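Local coordinates for protein ParA (Salmonella enterica subsp. enterica serovar Newport str. SL317, PDB 3EZF) that probably binds and hydrolyses ATP to drive plasmid partition and, in a state governed by ADP, acts as a DNA-binding transcriptional regulator, at residues A50-L55 with V138-L143; Y72-K77 with Y85-Q90; L174-Q179 with I210-V215; G229-E234 with E304-R309. One frame throughout, in Å; residues are numbered along the deposited sequence.

Interaction 1: A50-L55 with V138-L143. With SO4 (sulfate ion), chain D.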
# COMPACT_ATOMS: atom_id res chain seq x y z
N ALA A 50 -35.64 2.81 -23.16
CA ALA A 50 -36.20 1.89 -24.14
C ALA A 50 -35.10 0.98 -24.66
O ALA A 50 -35.33 -0.21 -24.89
CB ALA A 50 -36.84 2.67 -25.28
N LYS A 51 -33.90 1.53 -24.83
CA LYS A 51 -32.79 0.72 -25.31
C LYS A 51 -32.31 -0.29 -24.27
O LYS A 51 -31.43 -1.09 -24.55
CB LYS A 51 -31.62 1.60 -25.72
CG LYS A 51 -31.96 2.65 -26.75
CD LYS A 51 -30.72 3.24 -27.41
CE LYS A 51 -30.57 2.72 -28.83
NZ LYS A 51 -29.47 3.38 -29.59
N LEU A 52 -32.89 -0.25 -23.08
CA LEU A 52 -32.49 -1.18 -22.02
C LEU A 52 -33.15 -2.55 -22.18
O LEU A 52 -34.22 -2.67 -22.76
CB LEU A 52 -32.82 -0.59 -20.65
CG LEU A 52 -31.66 0.05 -19.87
CD1 LEU A 52 -30.70 0.76 -20.81
CD2 LEU A 52 -32.23 1.02 -18.83
N PRO A 53 -32.51 -3.60 -21.65
CA PRO A 53 -33.02 -4.97 -21.72
C PRO A 53 -34.49 -5.12 -21.36
O PRO A 53 -35.00 -4.44 -20.49
CB PRO A 53 -32.12 -5.72 -20.73
CG PRO A 53 -30.84 -5.02 -20.86
CD PRO A 53 -31.26 -3.56 -20.87
N LYS A 54 -35.16 -6.04 -22.04
CA LYS A 54 -36.56 -6.34 -21.80
C LYS A 54 -37.48 -5.12 -21.88
O LYS A 54 -38.58 -5.14 -21.33
CB LYS A 54 -36.71 -7.01 -20.44
CG LYS A 54 -35.67 -8.09 -20.19
CD LYS A 54 -35.67 -9.16 -21.29
CE LYS A 54 -36.64 -10.29 -21.00
NZ LYS A 54 -36.15 -11.18 -19.90
N LEU A 55 -37.04 -4.07 -22.57
CA LEU A 55 -37.85 -2.86 -22.69
C LEU A 55 -37.82 -2.29 -24.11
O LEU A 55 -36.95 -2.62 -24.91
CB LEU A 55 -37.36 -1.78 -21.71
CG LEU A 55 -37.26 -2.11 -20.21
CD1 LEU A 55 -36.75 -0.89 -19.48
CD2 LEU A 55 -38.58 -2.56 -19.63
N VAL A 138 -25.03 0.47 -11.21
CA VAL A 138 -25.63 1.32 -12.21
C VAL A 138 -25.52 0.80 -13.62
O VAL A 138 -25.91 1.49 -14.56
CB VAL A 138 -25.01 2.72 -12.18
CG1 VAL A 138 -24.97 3.23 -10.75
CG2 VAL A 138 -23.62 2.68 -12.77
N HIS A 139 -25.01 -0.41 -13.79
CA HIS A 139 -24.85 -0.95 -15.14
C HIS A 139 -26.11 -0.84 -15.98
O HIS A 139 -27.23 -0.81 -15.46
CB HIS A 139 -24.43 -2.42 -15.10
CG HIS A 139 -24.00 -2.95 -16.43
ND1 HIS A 139 -22.72 -2.80 -16.92
CD2 HIS A 139 -24.68 -3.64 -17.38
CE1 HIS A 139 -22.62 -3.37 -18.11
NE2 HIS A 139 -23.80 -3.89 -18.41
N GLN A 140 -25.91 -0.77 -17.29
CA GLN A 140 -27.00 -0.66 -18.26
C GLN A 140 -27.98 -1.82 -18.15
O GLN A 140 -29.15 -1.64 -17.79
CB GLN A 140 -26.42 -0.64 -19.68
CG GLN A 140 -25.63 0.60 -20.03
CD GLN A 140 -26.54 1.73 -20.47
OE1 GLN A 140 -27.46 2.11 -19.76
NE2 GLN A 140 -26.28 2.27 -21.66
N ASP A 141 -27.50 -3.02 -18.48
CA ASP A 141 -28.33 -4.22 -18.45
C ASP A 141 -28.33 -4.93 -17.12
O ASP A 141 -28.55 -6.15 -17.09
CB ASP A 141 -27.90 -5.23 -19.51
CG ASP A 141 -26.84 -4.70 -20.41
OD1 ASP A 141 -27.03 -3.59 -20.95
OD2 ASP A 141 -25.82 -5.42 -20.59
N LEU A 142 -28.08 -4.21 -16.04
CA LEU A 142 -28.07 -4.84 -14.74
C LEU A 142 -29.01 -4.15 -13.80
O LEU A 142 -29.31 -4.67 -12.73
CB LEU A 142 -26.65 -4.85 -14.15
CG LEU A 142 -25.76 -6.09 -14.33
CD1 LEU A 142 -25.76 -6.60 -15.75
CD2 LEU A 142 -24.34 -5.73 -13.90
N LEU A 143 -29.49 -2.97 -14.20
CA LEU A 143 -30.43 -2.19 -13.39
C LEU A 143 -31.68 -2.99 -13.03
O LEU A 143 -32.26 -2.83 -11.97
CB LEU A 143 -30.85 -0.90 -14.11
CG LEU A 143 -29.81 0.18 -14.45
CD1 LEU A 143 -30.52 1.35 -15.11
CD2 LEU A 143 -29.12 0.67 -13.21
S SO4 D . -33.00 -12.76 -20.93
O1 SO4 D . -34.28 -13.14 -20.29
O2 SO4 D . -31.89 -13.08 -20.01
O3 SO4 D . -33.00 -11.32 -21.22
O4 SO4 D . -32.82 -13.50 -22.19
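Gln140 meets Leu52 with both its backbone and its side chain. Its carbonyl O lies 3.7 Å from Leu52 CG, while its amide end swings round so that Gln140 OE1 comes 3.7 Å from Leu52 CD1. The two side chains cross at about a right angle, and the bend at chi2 (-83°) folds CD of Gln140 back from an extended course. Asp141 follows, with CB against CG of the Pro53 ring: Asp141 CB and Pro53 CG are 3.2 Å apart, and Asp141 CA also borders CG and CD of the ring. OD1 of the Asp141 carboxylate stays near Pro53 CG, while OD2 accepts a weak hydrogen bond of 3.3 Å from His139 NE2. Leu143 closes the contact, its CD1 4.1 Å from Leu52 CD2. Val92 of helix 89-98 packs on Leu52 and Leu143, and Pro53 O is hydrogen-bonded to Tyr96 of that helix. Leu52 to Leu55 form a type II turn; from within it, Lys54 NZ hydrogen-bonds a sulfate, probably from the crystallisation liquor, 2.7 Å from its O1. The contact joins the winged helix-turn-helix part to the loop after helix 129-138 of the ATPase part. No hydrogen bond crosses between the segments, so what holds them is side-chain packing, hydrocarbon against hydrocarbon and against the amide and carbonyl of Gln140.

Interaction 2: Y72-K77 with Y85-Q90. Unlike the reference sequence in segment 72-77: Gln73 (reference Glu).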
# COMPACT_ATOMS: atom_id res chain seq x y z
N TYR A 72 -46.91 8.30 -8.25
CA TYR A 72 -45.54 8.15 -8.72
C TYR A 72 -45.19 9.31 -9.65
O TYR A 72 -45.92 9.59 -10.60
CB TYR A 72 -45.35 6.83 -9.48
CG TYR A 72 -43.89 6.45 -9.59
CD1 TYR A 72 -43.35 5.44 -8.81
CD2 TYR A 72 -43.03 7.17 -10.43
CE1 TYR A 72 -42.00 5.14 -8.86
CE2 TYR A 72 -41.67 6.88 -10.49
CZ TYR A 72 -41.16 5.86 -9.69
OH TYR A 72 -39.82 5.58 -9.71
N GLN A 73 -44.05 9.94 -9.38
CA GLN A 73 -43.56 11.10 -10.14
C GLN A 73 -42.20 10.84 -10.73
O GLN A 73 -41.23 10.66 -9.99
CB GLN A 73 -43.37 12.28 -9.22
CG GLN A 73 -43.64 13.63 -9.80
CD GLN A 73 -44.55 14.33 -8.88
OE1 GLN A 73 -45.65 13.86 -8.63
NE2 GLN A 73 -44.09 15.45 -8.30
N PHE A 74 -42.10 10.91 -12.04
CA PHE A 74 -40.80 10.71 -12.64
C PHE A 74 -40.06 12.05 -12.64
O PHE A 74 -40.67 13.12 -12.61
CB PHE A 74 -40.95 10.17 -14.07
CG PHE A 74 -41.59 8.82 -14.15
CD1 PHE A 74 -40.83 7.66 -14.04
CD2 PHE A 74 -42.97 8.70 -14.30
CE1 PHE A 74 -41.44 6.42 -14.07
CE2 PHE A 74 -43.59 7.46 -14.34
CZ PHE A 74 -42.83 6.32 -14.22
N ASN A 75 -38.74 11.96 -12.65
CA ASN A 75 -37.86 13.12 -12.65
C ASN A 75 -37.91 13.79 -14.03
O ASN A 75 -37.99 13.11 -15.05
CB ASN A 75 -36.44 12.64 -12.31
CG ASN A 75 -35.50 13.76 -11.99
OD1 ASN A 75 -35.76 14.55 -11.09
ND2 ASN A 75 -34.40 13.82 -12.71
N LYS A 76 -37.88 15.13 -14.07
CA LYS A 76 -37.91 15.86 -15.34
C LYS A 76 -36.96 17.05 -15.35
O LYS A 76 -36.87 17.79 -14.37
CB LYS A 76 -39.33 16.34 -15.66
CG LYS A 76 -40.35 15.24 -15.86
CD LYS A 76 -41.08 14.93 -14.57
CE LYS A 76 -41.90 16.15 -14.11
NZ LYS A 76 -42.65 15.93 -12.82
N LYS A 77 -36.27 17.23 -16.47
CA LYS A 77 -35.33 18.34 -16.65
C LYS A 77 -35.98 19.60 -17.18
O LYS A 77 -37.04 19.57 -17.80
CB LYS A 77 -34.23 17.98 -17.64
CG LYS A 77 -33.12 17.10 -17.15
CD LYS A 77 -32.16 16.88 -18.31
CE LYS A 77 -30.94 16.08 -17.90
NZ LYS A 77 -30.09 16.80 -16.91
N TYR A 85 -37.91 14.70 -19.23
CA TYR A 85 -38.20 13.37 -18.69
C TYR A 85 -36.84 12.73 -18.52
O TYR A 85 -36.28 12.19 -19.47
CB TYR A 85 -39.02 12.52 -19.66
CG TYR A 85 -40.40 12.15 -19.14
CD1 TYR A 85 -41.52 12.26 -19.96
CD2 TYR A 85 -40.58 11.73 -17.83
CE1 TYR A 85 -42.79 11.97 -19.49
CE2 TYR A 85 -41.85 11.44 -17.34
CZ TYR A 85 -42.95 11.56 -18.18
OH TYR A 85 -44.23 11.33 -17.71
N ALA A 86 -36.30 12.83 -17.31
CA ALA A 86 -34.99 12.27 -17.02
C ALA A 86 -35.17 11.35 -15.85
O ALA A 86 -35.01 11.76 -14.71
CB ALA A 86 -34.03 13.38 -16.66
N LEU A 87 -35.50 10.09 -16.14
CA LEU A 87 -35.73 9.10 -15.10
C LEU A 87 -34.42 8.75 -14.42
O LEU A 87 -33.37 8.71 -15.06
CB LEU A 87 -36.35 7.81 -15.68
CG LEU A 87 -37.32 7.83 -16.86
CD1 LEU A 87 -37.93 6.44 -16.96
CD2 LEU A 87 -38.40 8.87 -16.69
N THR A 88 -34.49 8.49 -13.11
CA THR A 88 -33.32 8.14 -12.32
C THR A 88 -33.16 6.63 -12.23
O THR A 88 -34.06 5.88 -12.60
CB THR A 88 -33.45 8.62 -10.89
OG1 THR A 88 -34.56 7.94 -10.28
CG2 THR A 88 -33.66 10.12 -10.87
N ILE A 89 -32.02 6.19 -11.72
CA ILE A 89 -31.75 4.77 -11.56
C ILE A 89 -32.93 4.11 -10.84
O ILE A 89 -33.23 2.95 -11.10
CB ILE A 89 -30.46 4.52 -10.71
CG1 ILE A 89 -29.22 5.09 -11.41
CG2 ILE A 89 -30.29 3.02 -10.46
CD1 ILE A 89 -28.89 4.41 -12.70
N GLN A 90 -33.59 4.85 -9.95
CA GLN A 90 -34.73 4.28 -9.21
C GLN A 90 -35.97 4.23 -10.06
O GLN A 90 -36.73 3.27 -9.98
CB GLN A 90 -35.04 5.07 -7.93
CG GLN A 90 -34.67 4.35 -6.63
CD GLN A 90 -35.33 2.99 -6.48
OE1 GLN A 90 -34.70 2.04 -6.00
NE2 GLN A 90 -36.58 2.88 -6.88
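Asn75 and Ala86 tie the two arms of an irregular hairpin that follows helix 57-69, consistent with the wing of a winged helix-turn-helix domain. Asn75 O accepts from Ala86 N at 2.8 Å, with the donor raised 40° above the carbonyl plane. Asn75 ND2 returns a bond to Ala86 O at 2.9 Å; here the donor lies in the plane of the Ala86 carbonyl, and that oxygen lies close to the amide plane of Asn75. CG stands anti to the backbone N (chi1 -168°), which directs it toward the other arm. Asn75 thus serves as donor and acceptor to one residue, while Asn91 OD1 is bonded to both Asn75 N and Thr88 N, joining the arms a second time. Leu87 makes its backbone bonds with Phe44 of strand 43-44. Thr88 caps helix 89-98, its OG1 accepting weakly from Gln90 N. The phenol groups find partners in the flanking helices: Tyr85 OH bonds Glu68 OE2, and Tyr72 OH bonds Asp94 OD2. Between these polar links lies an apolar patch. Phe74 CB sits at the edge of the Tyr85 ring, 3.6 Å from CE2, and Ile64 and Met67 pack on Phe74 from helix 57-69. On the Phe74 ring itself, CD1 lies 3.8 Å from Leu87 CD2, and one face carries Tyr72 CE2, offset toward the rim.

Interaction 3: L174-Q179 with I210-V215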
# COMPACT_ATOMS: atom_id res chain seq x y z
N LEU A 174 -16.41 6.31 12.59
CA LEU A 174 -16.16 5.79 13.91
C LEU A 174 -16.16 4.27 14.03
O LEU A 174 -15.30 3.68 14.69
CB LEU A 174 -17.20 6.31 14.90
CG LEU A 174 -17.28 7.83 15.07
CD1 LEU A 174 -18.35 8.20 16.08
CD2 LEU A 174 -15.93 8.39 15.49
N GLU A 175 -17.11 3.61 13.37
CA GLU A 175 -17.20 2.16 13.48
C GLU A 175 -16.56 1.38 12.34
O GLU A 175 -17.17 1.21 11.28
CB GLU A 175 -18.67 1.76 13.62
CG GLU A 175 -18.92 0.35 14.15
CD GLU A 175 -18.60 0.22 15.62
OE1 GLU A 175 -19.02 -0.78 16.25
OE2 GLU A 175 -17.93 1.13 16.15
N THR A 176 -15.34 0.91 12.54
CA THR A 176 -14.67 0.13 11.52
C THR A 176 -15.17 -1.31 11.61
O THR A 176 -15.80 -1.70 12.60
CB THR A 176 -13.15 0.11 11.72
OG1 THR A 176 -12.84 -0.52 12.97
CG2 THR A 176 -12.58 1.53 11.70
N ALA A 177 -14.90 -2.09 10.56
CA ALA A 177 -15.33 -3.48 10.48
C ALA A 177 -14.65 -4.31 11.58
O ALA A 177 -15.28 -5.17 12.20
CB ALA A 177 -15.00 -4.04 9.11
N ALA A 178 -13.37 -4.05 11.81
CA ALA A 178 -12.63 -4.78 12.83
C ALA A 178 -13.29 -4.55 14.19
O ALA A 178 -13.44 -5.48 14.97
CB ALA A 178 -11.19 -4.32 12.85
N GLN A 179 -13.68 -3.31 14.44
CA GLN A 179 -14.32 -2.94 15.69
C GLN A 179 -15.73 -3.54 15.78
O GLN A 179 -16.09 -4.11 16.81
CB GLN A 179 -14.36 -1.42 15.81
CG GLN A 179 -12.98 -0.78 15.91
CD GLN A 179 -12.99 0.73 15.65
OE1 GLN A 179 -11.93 1.35 15.53
NE2 GLN A 179 -14.19 1.31 15.55
N ILE A 210 -6.71 3.09 10.18
CA ILE A 210 -5.30 2.75 10.27
C ILE A 210 -5.11 2.14 11.65
O ILE A 210 -4.07 1.53 11.95
CB ILE A 210 -4.39 4.00 10.13
CG1 ILE A 210 -2.92 3.60 10.23
CG2 ILE A 210 -4.72 5.01 11.20
CD1 ILE A 210 -2.47 2.62 9.14
N ASP A 211 -6.13 2.30 12.49
CA ASP A 211 -6.11 1.76 13.84
C ASP A 211 -6.25 0.24 13.82
O ASP A 211 -5.58 -0.48 14.60
CB ASP A 211 -7.25 2.34 14.67
CG ASP A 211 -6.79 3.42 15.61
OD1 ASP A 211 -5.61 3.38 16.01
OD2 ASP A 211 -7.62 4.31 15.95
N ASP A 212 -7.13 -0.24 12.93
CA ASP A 212 -7.42 -1.67 12.78
C ASP A 212 -6.17 -2.53 12.66
O ASP A 212 -6.18 -3.70 13.05
CB ASP A 212 -8.34 -1.91 11.58
CG ASP A 212 -9.71 -1.24 11.75
OD1 ASP A 212 -10.16 -1.12 12.91
OD2 ASP A 212 -10.32 -0.85 10.73
N GLY A 213 -5.10 -1.96 12.11
CA GLY A 213 -3.85 -2.69 11.97
C GLY A 213 -3.39 -3.12 13.36
O GLY A 213 -2.98 -4.25 13.58
N PHE A 214 -3.47 -2.19 14.30
CA PHE A 214 -3.10 -2.48 15.68
C PHE A 214 -4.05 -3.53 16.24
O PHE A 214 -3.63 -4.47 16.91
CB PHE A 214 -3.14 -1.19 16.50
CG PHE A 214 -2.03 -0.25 16.14
CD1 PHE A 214 -2.10 0.51 14.98
CD2 PHE A 214 -0.85 -0.24 16.87
CE1 PHE A 214 -1.00 1.26 14.54
CE2 PHE A 214 0.24 0.50 16.44
CZ PHE A 214 0.17 1.25 15.28
N VAL A 215 -5.34 -3.37 15.95
CA VAL A 215 -6.35 -4.30 16.41
C VAL A 215 -5.93 -5.72 16.02
O VAL A 215 -6.00 -6.64 16.84
CB VAL A 215 -7.73 -3.98 15.78
CG1 VAL A 215 -8.80 -4.95 16.29
CG2 VAL A 215 -8.13 -2.56 16.08
O HOH W 1 -12.06 -2.58 9.45
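The carboxylate of Asp212 and the amide of Gln179 are turned almost perpendicular, their planes 77° apart, with Gln179 OE1 standing 4.0 Å from Asp212 OD1. Ala178 CB lies over one side of the Asp212 carboxylate, 3.4 Å from OD1, and also meets Val215 CG1 at 4.2 Å. The amide is held on its other branch: Gln179 NE2 gives a 2.8 Å bond to Leu174 O, lying in the plane of that carbonyl and close to coplanar with its own amide. At the edge of the carboxylate, Thr176 OG1 approaches tip to tip and donates to the syn lone pair of Asp212 OD1 over 2.7 Å. The Phe214 ring has Ile210 O and Asp211 O in plane at its edge, and Met297 of the second subunit packs on it. Thr176 is the N-cap of helix 177-182; with chi1 at 63°, OG1 stands between the backbone N and the carbonyl carbon, where it also accepts from Gln179 N at 3.3 Å. OG1 therefore receives the helix amide and donates to the aspartate. Asp212 OD2 has its own partners, Ser209 N and a water at 2.8 Å that in turn accepts from Ala178 N. Next door, Asp211 forms a salt bridge to Arg293 of the second subunit, so this part of the chain borders that subunit. The buried carboxylate is gripped at both oxygens and lies by the N-terminal turn of helix 177-182, a setting that would help to keep it ionised while linking the cap of that helix to segment 210-215.

Interaction 4: G229-E234 with E304-R309. Unlike the reference sequence in segment 229-234: Gln230 (reference Met), Asn231 (reference Lys), Gln232 (reference Pro), Tyr233 (reference Ser).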
# COMPACT_ATOMS: atom_id res chain seq x y z
N GLY A 229 -14.98 -17.89 24.33
CA GLY A 229 -15.32 -19.13 23.64
C GLY A 229 -15.58 -19.01 22.16
O GLY A 229 -15.99 -19.98 21.54
N GLN A 230 -15.34 -17.83 21.58
CA GLN A 230 -15.55 -17.58 20.16
C GLN A 230 -14.36 -18.02 19.31
O GLN A 230 -13.22 -17.97 19.76
CB GLN A 230 -15.79 -16.09 19.92
CG GLN A 230 -17.22 -15.65 20.01
CD GLN A 230 -18.06 -16.21 18.89
OE1 GLN A 230 -19.21 -15.84 18.72
NE2 GLN A 230 -17.47 -17.13 18.11
N ASN A 231 -14.62 -18.42 18.07
CA ASN A 231 -13.57 -18.84 17.15
C ASN A 231 -13.06 -17.61 16.41
O ASN A 231 -13.80 -16.99 15.65
CB ASN A 231 -14.12 -19.84 16.14
CG ASN A 231 -13.07 -20.33 15.18
OD1 ASN A 231 -12.89 -21.54 15.00
ND2 ASN A 231 -12.36 -19.40 14.55
N GLN A 232 -11.80 -17.26 16.62
CA GLN A 232 -11.24 -16.07 16.01
C GLN A 232 -11.37 -15.94 14.51
O GLN A 232 -11.23 -14.85 13.98
CB GLN A 232 -9.76 -15.93 16.37
CG GLN A 232 -8.91 -17.03 15.81
CD GLN A 232 -7.46 -16.87 16.16
OE1 GLN A 232 -6.74 -17.85 16.25
NE2 GLN A 232 -7.03 -15.62 16.37
N TYR A 233 -11.62 -17.04 13.81
CA TYR A 233 -11.71 -16.98 12.36
C TYR A 233 -13.12 -17.12 11.79
O TYR A 233 -13.30 -17.30 10.59
CB TYR A 233 -10.77 -18.03 11.73
CG TYR A 233 -9.31 -17.83 12.10
CD1 TYR A 233 -8.51 -18.91 12.47
CD2 TYR A 233 -8.74 -16.55 12.08
CE1 TYR A 233 -7.17 -18.72 12.83
CE2 TYR A 233 -7.40 -16.35 12.44
CZ TYR A 233 -6.62 -17.44 12.81
OH TYR A 233 -5.30 -17.24 13.16
N GLU A 234 -14.13 -17.04 12.66
CA GLU A 234 -15.51 -17.15 12.21
C GLU A 234 -16.29 -15.92 12.64
O GLU A 234 -17.50 -15.85 12.42
CB GLU A 234 -16.18 -18.38 12.81
CG GLU A 234 -15.51 -19.70 12.48
CD GLU A 234 -16.29 -20.92 13.00
OE1 GLU A 234 -17.17 -20.75 13.87
OE2 GLU A 234 -16.02 -22.06 12.55
N GLU A 304 -8.26 -24.66 13.24
CA GLU A 304 -8.98 -23.85 14.19
C GLU A 304 -10.43 -24.32 14.26
O GLU A 304 -11.26 -23.72 14.96
CB GLU A 304 -8.92 -22.37 13.78
CG GLU A 304 -9.08 -21.39 14.94
CD GLU A 304 -7.80 -21.20 15.74
OE1 GLU A 304 -7.84 -20.43 16.74
OE2 GLU A 304 -6.77 -21.81 15.37
N GLY A 305 -10.74 -25.38 13.52
CA GLY A 305 -12.09 -25.92 13.52
C GLY A 305 -13.09 -25.24 12.60
O GLY A 305 -14.27 -25.59 12.60
N VAL A 306 -12.65 -24.24 11.84
CA VAL A 306 -13.56 -23.58 10.92
C VAL A 306 -13.52 -24.33 9.60
O VAL A 306 -12.56 -25.03 9.30
CB VAL A 306 -13.21 -22.08 10.72
CG1 VAL A 306 -11.92 -21.76 11.42
CG2 VAL A 306 -13.14 -21.74 9.24
N GLU A 307 -14.58 -24.18 8.82
CA GLU A 307 -14.73 -24.85 7.54
C GLU A 307 -14.99 -23.85 6.43
O GLU A 307 -16.14 -23.53 6.12
CB GLU A 307 -15.89 -25.83 7.64
CG GLU A 307 -17.15 -25.24 8.30
CD GLU A 307 -16.91 -24.81 9.75
OE1 GLU A 307 -16.49 -25.67 10.56
OE2 GLU A 307 -17.14 -23.62 10.09
N PRO A 308 -13.93 -23.35 5.78
CA PRO A 308 -14.14 -22.39 4.70
C PRO A 308 -15.33 -22.70 3.79
O PRO A 308 -15.65 -23.87 3.53
CB PRO A 308 -12.80 -22.39 3.96
CG PRO A 308 -12.22 -23.72 4.28
CD PRO A 308 -12.57 -23.89 5.74
N ARG A 309 -15.99 -21.64 3.33
CA ARG A 309 -17.14 -21.72 2.44
C ARG A 309 -16.68 -21.55 1.00
O ARG A 309 -17.44 -21.79 0.07
CB ARG A 309 -18.13 -20.60 2.74
CG ARG A 309 -18.66 -20.56 4.17
CD ARG A 309 -19.45 -19.27 4.42
NE ARG A 309 -20.35 -18.94 3.31
CZ ARG A 309 -21.51 -19.55 3.07
NH1 ARG A 309 -21.91 -20.53 3.86
NH2 ARG A 309 -22.25 -19.18 2.03
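Glu304 leans on Tyr233 from its first carbon onward. CB lies 3.7 Å from Tyr233 CD1, and CG comes closer, 3.5 Å from the same ring atom, approaching the ring obliquely. CG stands anti to the backbone N (chi1 -155°), and the bend at chi2 then carries CD past Tyr233 CE1, 3.9 Å away. The carboxylate plane is turned 58° from the ring, and OE1 ends beside the side-chain amide of Gln232, whose orientation is uncertain. Gln232 CG in turn covers the centre of one face of the Tyr233 ring. Behind Glu304, the backbone turns at Gly305 in a Schellman motif that ends helix 294-303. Val306 then follows: its CG1 packs on Tyr233 CB at 3.9 Å, and its CB lies 3.7 Å from Glu234 CG, with the glutamate chain sliding past in the opposite direction. At its far end Glu234 OE2 comes near Glu307 OE2, two like charges that would be expected to repel unless screened. This surface contact joins the loop between helices 219-226 and 235-241 to the one between helix 294-303 and strand 312-317 of the ATPase domain. Leu301 of helix 294-303 packs on both Tyr233 and Val306, while Gln232 O is bonded by Trp219 of helix 219-226 and Asn265 of helix 261-267; Glu234 occupies the N-cap position of helix 235-241.

Interactions 1 and 2 belong to one end of the chain and touch each other, Leu143 CD2 packing on Ile89 CD1 at 3.8 Å; both lean on helix 89-98. Both are partly buried, between buried interaction 3 and surface interaction 4. Interaction 2 lies wholly within the winged helix-turn-helix region and is stitched by hydrogen bonds, whereas interaction 1 bridges that region to the ATPase domain by packing. Interactions 3 and 4 both sit within the ATPase domain, across the chain's centre from interaction 1, their centres about 20 Å apart. In interaction 3 the Asp212 carboxylate has hydrogen-bond partners at both oxygens; in interaction 4 Glu234 and Glu307 bring like charges together and Val306 packs on Tyr233.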